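Local coordinates for protein isomaltodextranase (Arthrobacter globiformis, PDB 5AWO) that hydrolyses (1->6)-alpha-D-glucosidic linkages in polysaccharides, removing successive isomaltose units from the non-reducing chain ends, at residues A25-R33 against N234-V243; Y75-I84 against K118-W129. One frame throughout, in Å; residues are numbered along the deposited sequence.

Overall arrangement
Both contacts involve the parallel eight-stranded sheet of the glycoside hydrolase family 27 TIM barrel. Interaction 2 (75-84 with 118-129) joins neighbouring strands 77-79 and 120-124 and continues past their ends; Tyr124 comes within about 3 Å, side chain to side chain, of the probable nucleophile Asp201. Interaction 1 (25-33 with 234-243) lets the chain ahead of the first barrel strand meet the turn into strand 242-245; the side chain of Ser29 is about 3 Å from that of Asp262, the probable proton donor, which also bonds Arg27. The centres of interaction 1 and interaction 2 are about 17 Å apart, and the nearest atoms of interactions 1 and 2 are about 6 Å apart.

Interaction 1 of 2, residues A25-R33 against N234-V243; sequences ASRNSVFTR and NEAAGEDMEV
Arg27 reaches across to the end of helix 223-237 and grips two carbonyl oxygens with its guanidinium group. NH2 donates to Asn234 OD1 at 2.9 Å, a fairly straight bond (163°) lying in the guanidinium plane, while the amide of Asn234 is turned steeply against that plane. NH1 donates to Gly238 O at 2.9 Å, almost in line with the C=O, and NH2 adds a weak bond to the same oxygen. Val243 CG2 lies over one face of the group, 4.0 Å from Arg27 CZ. With CG anti to the backbone N (chi1 167°), the arm is directed at the helix terminus, where Gly238 leaves helical geometry with positive phi. Replacing Arg27 by an alanine would probably leave Asp262 without its salt-bridge mate, and Asn234 OD1 and Gly238 O without their guanidinium donors.

The Phe31 ring is covered on one face by Glu242, whose CB stands 3.6 Å from the ring centroid in a CH-pi contact almost along the normal. Asp240 O meets the ring edge. Glu239, bent at chi2 (-72°), turns its carboxylate back so that OE1 accepts from Val30 N at 3.1 Å.

Residues 238-241 form the connection from helix 223-237 to strand 242-245 of the TIM barrel, and the chain leading into helix 30-34 is set against it. Ser29 is that helix's N-cap, its OG accepting a weak bond from Phe31 N.

The next shell ties the contact to the active site. Asp262, the probable proton donor, immediately precedes strand 263-265 and is held by a salt bridge from Arg27 NE and by hydrogen bonds with Ser29 OG and Val243 N, which makes Arg27 and Ser29 part of its positioning shell. Glu239 OE1 is shared with Arg553 of the carbohydrate-binding module.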
loop_
_atom_site.group_PDB
_atom_site.type_symbol
_atom_site.label_atom_id
_atom_site.label_comp_id
_atom_site.label_asym_id
_atom_site.label_seq_id
_atom_site.Cartn_x
_atom_site.Cartn_y
_atom_site.Cartn_z
ATOM N N ALA A 25 -13.389 7.945 -2.471
ATOM C CA ALA A 25 -13.394 7.459 -1.109
ATOM C C ALA A 25 -11.983 7.073 -0.618
ATOM O O ALA A 25 -11.856 6.384 0.392
ATOM C CB ALA A 25 -14.349 6.288 -0.978
ATOM N N SER A 26 -10.947 7.513 -1.326
ATOM C CA SER A 26 -9.572 7.268 -0.892
ATOM C C SER A 26 -8.792 8.558 -0.771
ATOM O O SER A 26 -9.140 9.572 -1.395
ATOM C CB SER A 26 -8.874 6.320 -1.865
ATOM O OG SER A 26 -8.545 6.963 -3.091
ATOM N N ARG A 27 -7.746 8.541 0.043
ATOM C CA ARG A 27 -6.859 9.687 0.178
ATOM C C ARG A 27 -6.230 10.073 -1.142
ATOM O O ARG A 27 -6.000 11.256 -1.403
ATOM C CB ARG A 27 -5.777 9.386 1.223
ATOM C CG ARG A 27 -4.597 10.341 1.258
ATOM C CD ARG A 27 -3.704 10.025 2.447
ATOM N NE ARG A 27 -2.299 10.256 2.209
ATOM C CZ ARG A 27 -1.629 11.375 2.461
ATOM N NH1 ARG A 27 -0.353 11.436 2.214
ATOM N NH2 ARG A 27 -2.249 12.462 2.954
ATOM N N ASN A 28 -5.916 9.084 -1.979
ATOM C CA ASN A 28 -5.554 9.357 -3.374
ATOM C C ASN A 28 -4.364 10.284 -3.502
ATOM O O ASN A 28 -4.343 11.212 -4.356
ATOM C CB ASN A 28 -6.814 9.957 -4.061
ATOM C CG ASN A 28 -6.684 10.112 -5.554
ATOM O OD1 ASN A 28 -6.167 9.256 -6.279
ATOM N ND2 ASN A 28 -7.212 11.233 -6.048
ATOM N N SER A 29 -3.346 10.052 -2.681
ATOM C CA SER A 29 -2.168 10.907 -2.654
ATOM C C SER A 29 -1.176 10.563 -3.778
ATOM O O SER A 29 -1.242 9.514 -4.395
ATOM C CB SER A 29 -1.449 10.790 -1.325
ATOM O OG SER A 29 -0.568 9.657 -1.349
ATOM N N VAL A 30 -0.207 11.460 -3.985
ATOM C CA VAL A 30 0.854 11.228 -4.932
ATOM C C VAL A 30 1.611 9.926 -4.603
ATOM O O VAL A 30 2.139 9.268 -5.498
ATOM C CB VAL A 30 1.800 12.460 -4.986
ATOM C CG1 VAL A 30 2.466 12.751 -3.653
ATOM C CG2 VAL A 30 2.799 12.343 -6.119
ATOM N N PHE A 31 1.676 9.563 -3.321
ATOM C CA PHE A 31 2.381 8.333 -2.954
ATOM C C PHE A 31 1.713 7.089 -3.521
ATOM O O PHE A 31 2.382 6.260 -4.170
ATOM C CB PHE A 31 2.489 8.214 -1.441
ATOM C CG PHE A 31 3.385 9.248 -0.835
ATOM C CD1 PHE A 31 4.767 9.102 -0.840
ATOM C CD2 PHE A 31 2.837 10.376 -0.251
ATOM C CE1 PHE A 31 5.580 10.077 -0.296
ATOM C CE2 PHE A 31 3.645 11.336 0.302
ATOM C CZ PHE A 31 5.012 11.190 0.282
ATOM N N THR A 32 0.424 6.919 -3.309
ATOM C CA THR A 32 -0.226 5.729 -3.820
ATOM C C THR A 32 -0.451 5.794 -5.326
ATOM O O THR A 32 -0.576 4.765 -5.987
ATOM C CB THR A 32 -1.565 5.436 -3.141
ATOM O OG1 THR A 32 -2.458 6.541 -3.356
ATOM C CG2 THR A 32 -1.383 5.172 -1.649
ATOM N N ARG A 33 -0.547 7.006 -5.881
ATOM C CA ARG A 33 -0.709 7.129 -7.326
ATOM C C ARG A 33 0.554 6.895 -8.124
ATOM O O ARG A 33 0.486 6.517 -9.293
ATOM C CB ARG A 33 -1.269 8.525 -7.631
ATOM C CG ARG A 33 -2.658 8.748 -7.075
ATOM C CD ARG A 33 -3.098 10.212 -7.165
ATOM N NE ARG A 33 -3.139 10.677 -8.551
ATOM C CZ ARG A 33 -4.163 10.477 -9.373
ATOM N NH1 ARG A 33 -5.259 9.836 -8.996
ATOM N NH2 ARG A 33 -4.066 10.890 -10.627
ATOM N N ASN A 234 -4.381 12.980 7.804
ATOM C CA ASN A 234 -4.351 13.042 6.343
ATOM C C ASN A 234 -4.145 14.484 5.874
ATOM O O ASN A 234 -3.215 14.781 5.147
ATOM C CB ASN A 234 -5.672 12.456 5.830
ATOM C CG ASN A 234 -5.880 12.579 4.344
ATOM O OD1 ASN A 234 -4.996 12.926 3.576
ATOM N ND2 ASN A 234 -7.112 12.291 3.951
ATOM N N GLU A 235 -5.004 15.383 6.342
ATOM C CA GLU A 235 -4.885 16.771 5.938
ATOM C C GLU A 235 -3.514 17.370 6.276
ATOM O O GLU A 235 -2.903 18.071 5.467
ATOM C CB GLU A 235 -6.004 17.593 6.588
ATOM C CG GLU A 235 -5.955 19.077 6.221
ATOM C CD GLU A 235 -7.085 19.897 6.832
ATOM O OE1 GLU A 235 -7.340 19.774 8.041
ATOM O OE2 GLU A 235 -7.725 20.684 6.094
ATOM N N ALA A 236 -3.025 17.117 7.486
ATOM C CA ALA A 236 -1.757 17.654 7.907
ATOM C C ALA A 236 -0.548 17.048 7.182
ATOM O O ALA A 236 0.473 17.714 6.989
ATOM C CB ALA A 236 -1.616 17.486 9.402
ATOM N N ALA A 237 -0.622 15.755 6.844
ATOM C CA ALA A 237 0.469 15.129 6.094
ATOM C C ALA A 237 0.537 15.689 4.672
ATOM O O ALA A 237 1.613 15.806 4.074
ATOM C CB ALA A 237 0.260 13.611 6.044
ATOM N N GLY A 238 -0.629 15.982 4.124
ATOM C CA GLY A 238 -0.688 16.473 2.747
ATOM C C GLY A 238 0.017 15.551 1.767
ATOM O O GLY A 238 -0.014 14.336 1.931
ATOM N N GLU A 239 0.651 16.130 0.757
ATOM C CA GLU A 239 1.330 15.389 -0.293
ATOM C C GLU A 239 2.811 15.196 -0.014
ATOM O O GLU A 239 3.505 14.569 -0.812
ATOM C CB GLU A 239 1.161 16.130 -1.639
ATOM C CG GLU A 239 -0.271 16.146 -2.092
ATOM C CD GLU A 239 -0.753 14.780 -2.572
ATOM O OE1 GLU A 239 -0.520 14.490 -3.729
ATOM O OE2 GLU A 239 -1.462 14.085 -1.832
ATOM N N ASP A 240 3.331 15.761 1.065
ATOM C CA ASP A 240 4.759 15.754 1.296
ATOM C C ASP A 240 5.229 14.577 2.140
ATOM O O ASP A 240 6.379 14.184 2.055
ATOM C CB ASP A 240 5.241 17.087 1.910
ATOM C CG ASP A 240 5.283 18.220 0.875
ATOM O OD1 ASP A 240 4.520 18.173 -0.073
ATOM O OD2 ASP A 240 6.085 19.146 1.007
ATOM N N MET A 241 4.333 14.041 2.964
ATOM C CA MET A 241 4.687 12.990 3.922
ATOM C C MET A 241 3.709 11.839 3.794
ATOM O O MET A 241 2.496 11.996 3.768
ATOM C CB MET A 241 4.673 13.525 5.349
ATOM C CG MET A 241 5.302 12.532 6.340
ATOM S SD MET A 241 5.631 13.289 7.956
ATOM C CE MET A 241 3.901 13.498 8.410
ATOM N N GLU A 242 4.291 10.641 3.661
ATOM C CA GLU A 242 3.535 9.408 3.477
ATOM C C GLU A 242 2.988 8.892 4.806
ATOM O O GLU A 242 3.689 8.875 5.810
ATOM C CB GLU A 242 4.454 8.360 2.815
ATOM C CG GLU A 242 3.721 7.128 2.281
ATOM C CD GLU A 242 4.552 6.323 1.289
ATOM O OE1 GLU A 242 5.792 6.274 1.425
ATOM O OE2 GLU A 242 3.911 5.758 0.373
ATOM N N VAL A 243 1.728 8.476 4.785
ATOM C CA VAL A 243 1.013 8.077 5.995
ATOM C C VAL A 243 0.903 6.543 6.027
ATOM O O VAL A 243 0.143 5.960 5.241
ATOM C CB VAL A 243 -0.391 8.739 6.033
ATOM C CG1 VAL A 243 -1.223 8.259 7.212
ATOM C CG2 VAL A 243 -0.289 10.279 6.065
HETATM O O HOH W 1 -4.651 13.631 -2.542
#

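Interaction 2 of 2, residues Y75-I84 against K118-W129; sequences YDIACTDGWI and KMKLGVYYNPLW. With ACT (acetate ion), chain C.
Ile77, Ala78 and Cys79 pair in parallel with Lys120, Leu121 and Gly122, and backbone bonds carry this part of the contact. Lys120 N donates to Asp76 O, Ala78 N to Lys120 O, Gly122 N to Ala78 O (2.9 Å) and Thr80 N to Gly122 O. Beyond the last backbone bond a side chain takes over: Thr80 OG1, set between its backbone N and carbonyl carbon (chi1 65°), accepts a nearly straight bond from Tyr124 N at 3.1 Å. The same hydroxyl donates to a water that in turn donates to Asp81 O and Tyr124 O, bridging the two chains where direct backbone pairing has stopped.

Side-chain packing differs on the two faces. Ile77 CG2 lies 3.7 Å from Gly122 N, on a face where a CB on Gly122 would run into Ile77 CG2 and crowd Cys79 CB; Ala78 and Leu121 point the other way, to Leu114 and Trp107 of helix 107-116. Further on, Ile84 CD1 approaches Trp129 CZ3 at 3.7 Å, and its CG1 meets Tyr125 CE1.

Aromatic contacts centre on Tyr124. Its ring, swung out with CG anti to the backbone N (chi1 173°), lies under the backbone of Asp81 and Gly82, and Gly82 CA makes a CH-pi contact 3.9 Å from the centroid. Its hydroxyl bonds to Asp201, the probable nucleophile.

An acetate, probably from the crystallisation liquor, lies beside the loop: Ile84 N donates to its OXT at 2.8 Å, and its methyl sits 3.6 Å from Trp129 CH2 and near the edge of the Tyr124 ring.

Strand 77-79, helix 107-116 and strand 120-124 thus form a beta-alpha-beta crossover of the TIM barrel, with Tyr124, at the C-terminal end of its strand, bordering the nucleophile, where such barrels carry their active sites.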
loop_
_atom_site.group_PDB
_atom_site.type_symbol
_atom_site.label_atom_id
_atom_site.label_comp_id
_atom_site.label_asym_id
_atom_site.label_seq_id
_atom_site.Cartn_x
_atom_site.Cartn_y
_atom_site.Cartn_z
ATOM N N TYR A 75 17.528 2.351 -0.651
ATOM C CA TYR A 75 17.045 2.217 0.731
ATOM C C TYR A 75 17.598 3.430 1.474
ATOM O O TYR A 75 18.559 3.319 2.221
ATOM C CB TYR A 75 17.507 0.902 1.373
ATOM C CG TYR A 75 16.998 -0.337 0.672
ATOM C CD1 TYR A 75 17.702 -0.900 -0.377
ATOM C CD2 TYR A 75 15.832 -0.976 1.091
ATOM C CE1 TYR A 75 17.258 -2.044 -1.001
ATOM C CE2 TYR A 75 15.374 -2.118 0.452
ATOM C CZ TYR A 75 16.097 -2.655 -0.564
ATOM O OH TYR A 75 15.637 -3.792 -1.158
ATOM N N ASP A 76 16.959 4.573 1.263
ATOM C CA ASP A 76 17.558 5.833 1.733
ATOM C C ASP A 76 16.786 6.503 2.826
ATOM O O ASP A 76 17.096 7.618 3.174
ATOM C CB ASP A 76 17.819 6.791 0.580
ATOM C CG ASP A 76 16.611 7.095 -0.211
ATOM O OD1 ASP A 76 15.502 6.856 0.273
ATOM O OD2 ASP A 76 16.759 7.571 -1.367
ATOM N N ILE A 77 15.776 5.824 3.368
ATOM C CA ILE A 77 15.113 6.238 4.613
ATOM C C ILE A 77 15.557 5.338 5.768
ATOM O O ILE A 77 15.490 4.119 5.640
ATOM C CB ILE A 77 13.590 6.148 4.456
ATOM C CG1 ILE A 77 13.062 7.137 3.406
ATOM C CG2 ILE A 77 12.894 6.325 5.804
ATOM C CD1 ILE A 77 11.639 6.863 2.973
ATOM N N ALA A 78 16.027 5.926 6.872
ATOM C CA ALA A 78 16.299 5.223 8.114
ATOM C C ALA A 78 15.172 5.561 9.064
ATOM O O ALA A 78 14.952 6.745 9.395
ATOM C CB ALA A 78 17.627 5.646 8.710
ATOM N N CYS A 79 14.400 4.552 9.450
ATOM C CA CYS A 79 13.148 4.754 10.181
ATOM C C CYS A 79 13.216 4.228 11.597
ATOM O O CYS A 79 13.651 3.091 11.832
ATOM C CB CYS A 79 12.020 4.035 9.447
ATOM S SG CYS A 79 10.318 4.373 10.013
ATOM N N THR A 80 12.807 5.039 12.559
ATOM C CA THR A 80 12.677 4.583 13.921
ATOM C C THR A 80 11.451 3.676 14.079
ATOM O O THR A 80 10.704 3.408 13.144
ATOM C CB THR A 80 12.633 5.782 14.894
ATOM O OG1 THR A 80 11.453 6.556 14.648
ATOM C CG2 THR A 80 13.852 6.680 14.716
ATOM N N ASP A 81 11.289 3.175 15.298
ATOM C CA ASP A 81 10.176 2.301 15.622
ATOM C C ASP A 81 9.685 2.569 17.043
ATOM O O ASP A 81 9.760 3.723 17.511
ATOM C CB ASP A 81 10.547 0.827 15.358
ATOM C CG ASP A 81 9.323 -0.021 15.059
ATOM O OD1 ASP A 81 8.678 0.196 14.011
ATOM O OD2 ASP A 81 9.015 -0.869 15.941
ATOM N N GLY A 82 9.100 1.584 17.711
ATOM C CA GLY A 82 8.522 1.743 19.015
ATOM C C GLY A 82 9.534 1.760 20.140
ATOM O O GLY A 82 10.655 2.219 19.951
ATOM N N TRP A 83 9.109 1.294 21.309
ATOM C CA TRP A 83 9.872 1.413 22.535
ATOM C C TRP A 83 10.124 2.900 22.797
ATOM O O TRP A 83 11.253 3.291 23.081
ATOM C CB TRP A 83 11.173 0.589 22.491
ATOM C CG TRP A 83 10.861 -0.867 22.427
ATOM C CD1 TRP A 83 10.769 -1.727 23.479
ATOM C CD2 TRP A 83 10.568 -1.631 21.255
ATOM N NE1 TRP A 83 10.441 -2.995 23.042
ATOM C CE2 TRP A 83 10.312 -2.957 21.680
ATOM C CE3 TRP A 83 10.484 -1.335 19.894
ATOM C CZ2 TRP A 83 9.959 -3.974 20.789
ATOM C CZ3 TRP A 83 10.137 -2.373 18.996
ATOM C CH2 TRP A 83 9.892 -3.663 19.456
ATOM N N ILE A 84 9.057 3.697 22.686
ATOM C CA ILE A 84 9.121 5.165 22.840
ATOM C C ILE A 84 8.549 5.724 24.128
ATOM O O ILE A 84 8.477 6.956 24.293
ATOM C CB ILE A 84 8.615 5.945 21.589
ATOM C CG1 ILE A 84 7.219 5.506 21.099
ATOM C CG2 ILE A 84 9.619 5.823 20.459
ATOM C CD1 ILE A 84 6.107 5.622 22.109
ATOM N N LYS A 118 22.923 11.375 1.809
ATOM C CA LYS A 118 21.906 11.186 0.765
ATOM C C LYS A 118 20.713 10.331 1.261
ATOM O O LYS A 118 20.112 9.571 0.500
ATOM C CB LYS A 118 22.496 10.560 -0.509
ATOM C CG LYS A 118 23.776 11.205 -1.046
ATOM C CD LYS A 118 24.344 10.378 -2.199
ATOM C CE LYS A 118 25.815 10.644 -2.439
ATOM N NZ LYS A 118 26.075 12.050 -2.837
ATOM N N MET A 119 20.367 10.513 2.532
ATOM C CA MET A 119 19.311 9.725 3.176
ATOM C C MET A 119 18.335 10.659 3.889
ATOM O O MET A 119 18.604 11.864 4.067
ATOM C CB MET A 119 19.941 8.763 4.168
ATOM C CG MET A 119 20.772 7.670 3.509
ATOM S SD MET A 119 21.510 6.520 4.644
ATOM C CE MET A 119 20.057 5.620 5.209
ATOM N N LYS A 120 17.212 10.080 4.316
ATOM C CA LYS A 120 16.116 10.795 4.959
ATOM C C LYS A 120 15.697 10.065 6.230
ATOM O O LYS A 120 15.932 8.855 6.393
ATOM C CB LYS A 120 14.929 10.909 4.020
ATOM C CG LYS A 120 15.224 11.729 2.760
ATOM C CD LYS A 120 14.127 11.628 1.709
ATOM C CE LYS A 120 14.709 11.731 0.292
ATOM N NZ LYS A 120 13.748 11.640 -0.850
ATOM N N LEU A 121 15.092 10.814 7.141
ATOM C CA LEU A 121 14.557 10.290 8.387
ATOM C C LEU A 121 13.124 9.823 8.258
ATOM O O LEU A 121 12.256 10.559 7.818
ATOM C CB LEU A 121 14.583 11.411 9.435
ATOM C CG LEU A 121 14.040 11.084 10.825
ATOM C CD1 LEU A 121 14.886 10.047 11.534
ATOM C CD2 LEU A 121 13.936 12.366 11.645
ATOM N N GLY A 122 12.864 8.583 8.691
ATOM C CA GLY A 122 11.511 8.083 8.869
ATOM C C GLY A 122 11.196 7.998 10.338
ATOM O O GLY A 122 12.042 7.622 11.146
ATOM N N VAL A 123 9.981 8.429 10.709
ATOM C CA VAL A 123 9.594 8.461 12.103
ATOM C C VAL A 123 8.396 7.564 12.406
ATOM O O VAL A 123 7.377 7.645 11.737
ATOM C CB VAL A 123 9.285 9.894 12.580
ATOM C CG1 VAL A 123 8.708 9.889 13.996
ATOM C CG2 VAL A 123 10.558 10.721 12.565
ATOM N N TYR A 124 8.565 6.758 13.444
ATOM C CA TYR A 124 7.452 6.026 14.072
ATOM C C TYR A 124 6.889 6.878 15.205
ATOM O O TYR A 124 7.572 7.161 16.184
ATOM C CB TYR A 124 7.975 4.706 14.594
ATOM C CG TYR A 124 7.034 3.849 15.417
ATOM C CD1 TYR A 124 6.746 4.137 16.748
ATOM C CD2 TYR A 124 6.492 2.678 14.889
ATOM C CE1 TYR A 124 5.912 3.337 17.510
ATOM C CE2 TYR A 124 5.695 1.864 15.673
ATOM C CZ TYR A 124 5.412 2.193 16.970
ATOM O OH TYR A 124 4.592 1.387 17.755
ATOM N N TYR A 125 5.680 7.370 15.029
ATOM C CA TYR A 125 4.947 7.966 16.145
ATOM C C TYR A 125 3.476 8.055 15.811
ATOM O O TYR A 125 3.091 8.144 14.666
ATOM C CB TYR A 125 5.489 9.369 16.537
ATOM C CG TYR A 125 5.356 9.605 18.026
ATOM C CD1 TYR A 125 6.225 8.990 18.924
ATOM C CD2 TYR A 125 4.375 10.466 18.544
ATOM C CE1 TYR A 125 6.093 9.152 20.291
ATOM C CE2 TYR A 125 4.228 10.621 19.909
ATOM C CZ TYR A 125 5.099 9.987 20.780
ATOM O OH TYR A 125 4.938 10.169 22.137
ATOM N N ASN A 126 2.665 8.054 16.866
ATOM C CA ASN A 126 1.228 8.216 16.731
ATOM C C ASN A 126 0.891 9.578 17.326
ATOM O O ASN A 126 1.095 9.786 18.512
ATOM C CB ASN A 126 0.484 7.083 17.450
ATOM C CG ASN A 126 -1.008 7.127 17.214
ATOM O OD1 ASN A 126 -1.587 8.228 17.110
ATOM N ND2 ASN A 126 -1.661 5.961 17.108
ATOM N N PRO A 127 0.377 10.504 16.496
ATOM C CA PRO A 127 0.166 11.875 16.999
ATOM C C PRO A 127 -1.037 12.024 17.912
ATOM O O PRO A 127 -1.319 13.159 18.355
ATOM C CB PRO A 127 0.013 12.676 15.735
ATOM C CG PRO A 127 -0.629 11.710 14.780
ATOM C CD PRO A 127 -0.007 10.380 15.090
ATOM N N LEU A 128 -1.727 10.925 18.228
ATOM C CA LEU A 128 -2.708 10.922 19.299
ATOM C C LEU A 128 -2.134 10.501 20.645
ATOM O O LEU A 128 -2.873 10.406 21.640
ATOM C CB LEU A 128 -3.956 10.102 18.942
ATOM C CG LEU A 128 -5.000 11.069 18.332
ATOM C CD1 LEU A 128 -4.651 11.448 16.917
ATOM C CD2 LEU A 128 -6.377 10.451 18.361
ATOM N N TRP A 129 -0.835 10.233 20.701
ATOM C CA TRP A 129 -0.159 10.017 21.959
ATOM C C TRP A 129 0.175 11.371 22.557
ATOM O O TRP A 129 0.674 12.265 21.839
ATOM C CB TRP A 129 1.124 9.179 21.830
ATOM C CG TRP A 129 0.891 7.701 21.671
ATOM C CD1 TRP A 129 -0.114 6.971 22.200
ATOM C CD2 TRP A 129 1.706 6.795 20.934
ATOM N NE1 TRP A 129 0.020 5.635 21.827
ATOM C CE2 TRP A 129 1.125 5.515 21.041
ATOM C CE3 TRP A 129 2.883 6.940 20.198
ATOM C CZ2 TRP A 129 1.685 4.386 20.441
ATOM C CZ3 TRP A 129 3.420 5.827 19.570
ATOM C CH2 TRP A 129 2.818 4.560 19.695
HETATM C C ACT C . 5.475 1.865 22.702
HETATM O O ACT C . 5.088 1.232 23.688
HETATM O OXT ACT C . 6.598 2.336 22.686
HETATM C CH3 ACT C . 4.577 1.991 21.515
HETATM O O HOH W 2 17.649 10.645 -0.105
HETATM O O HOH W 3 10.150 6.502 16.980
HETATM O O HOH W 4 6.988 9.303 23.596
#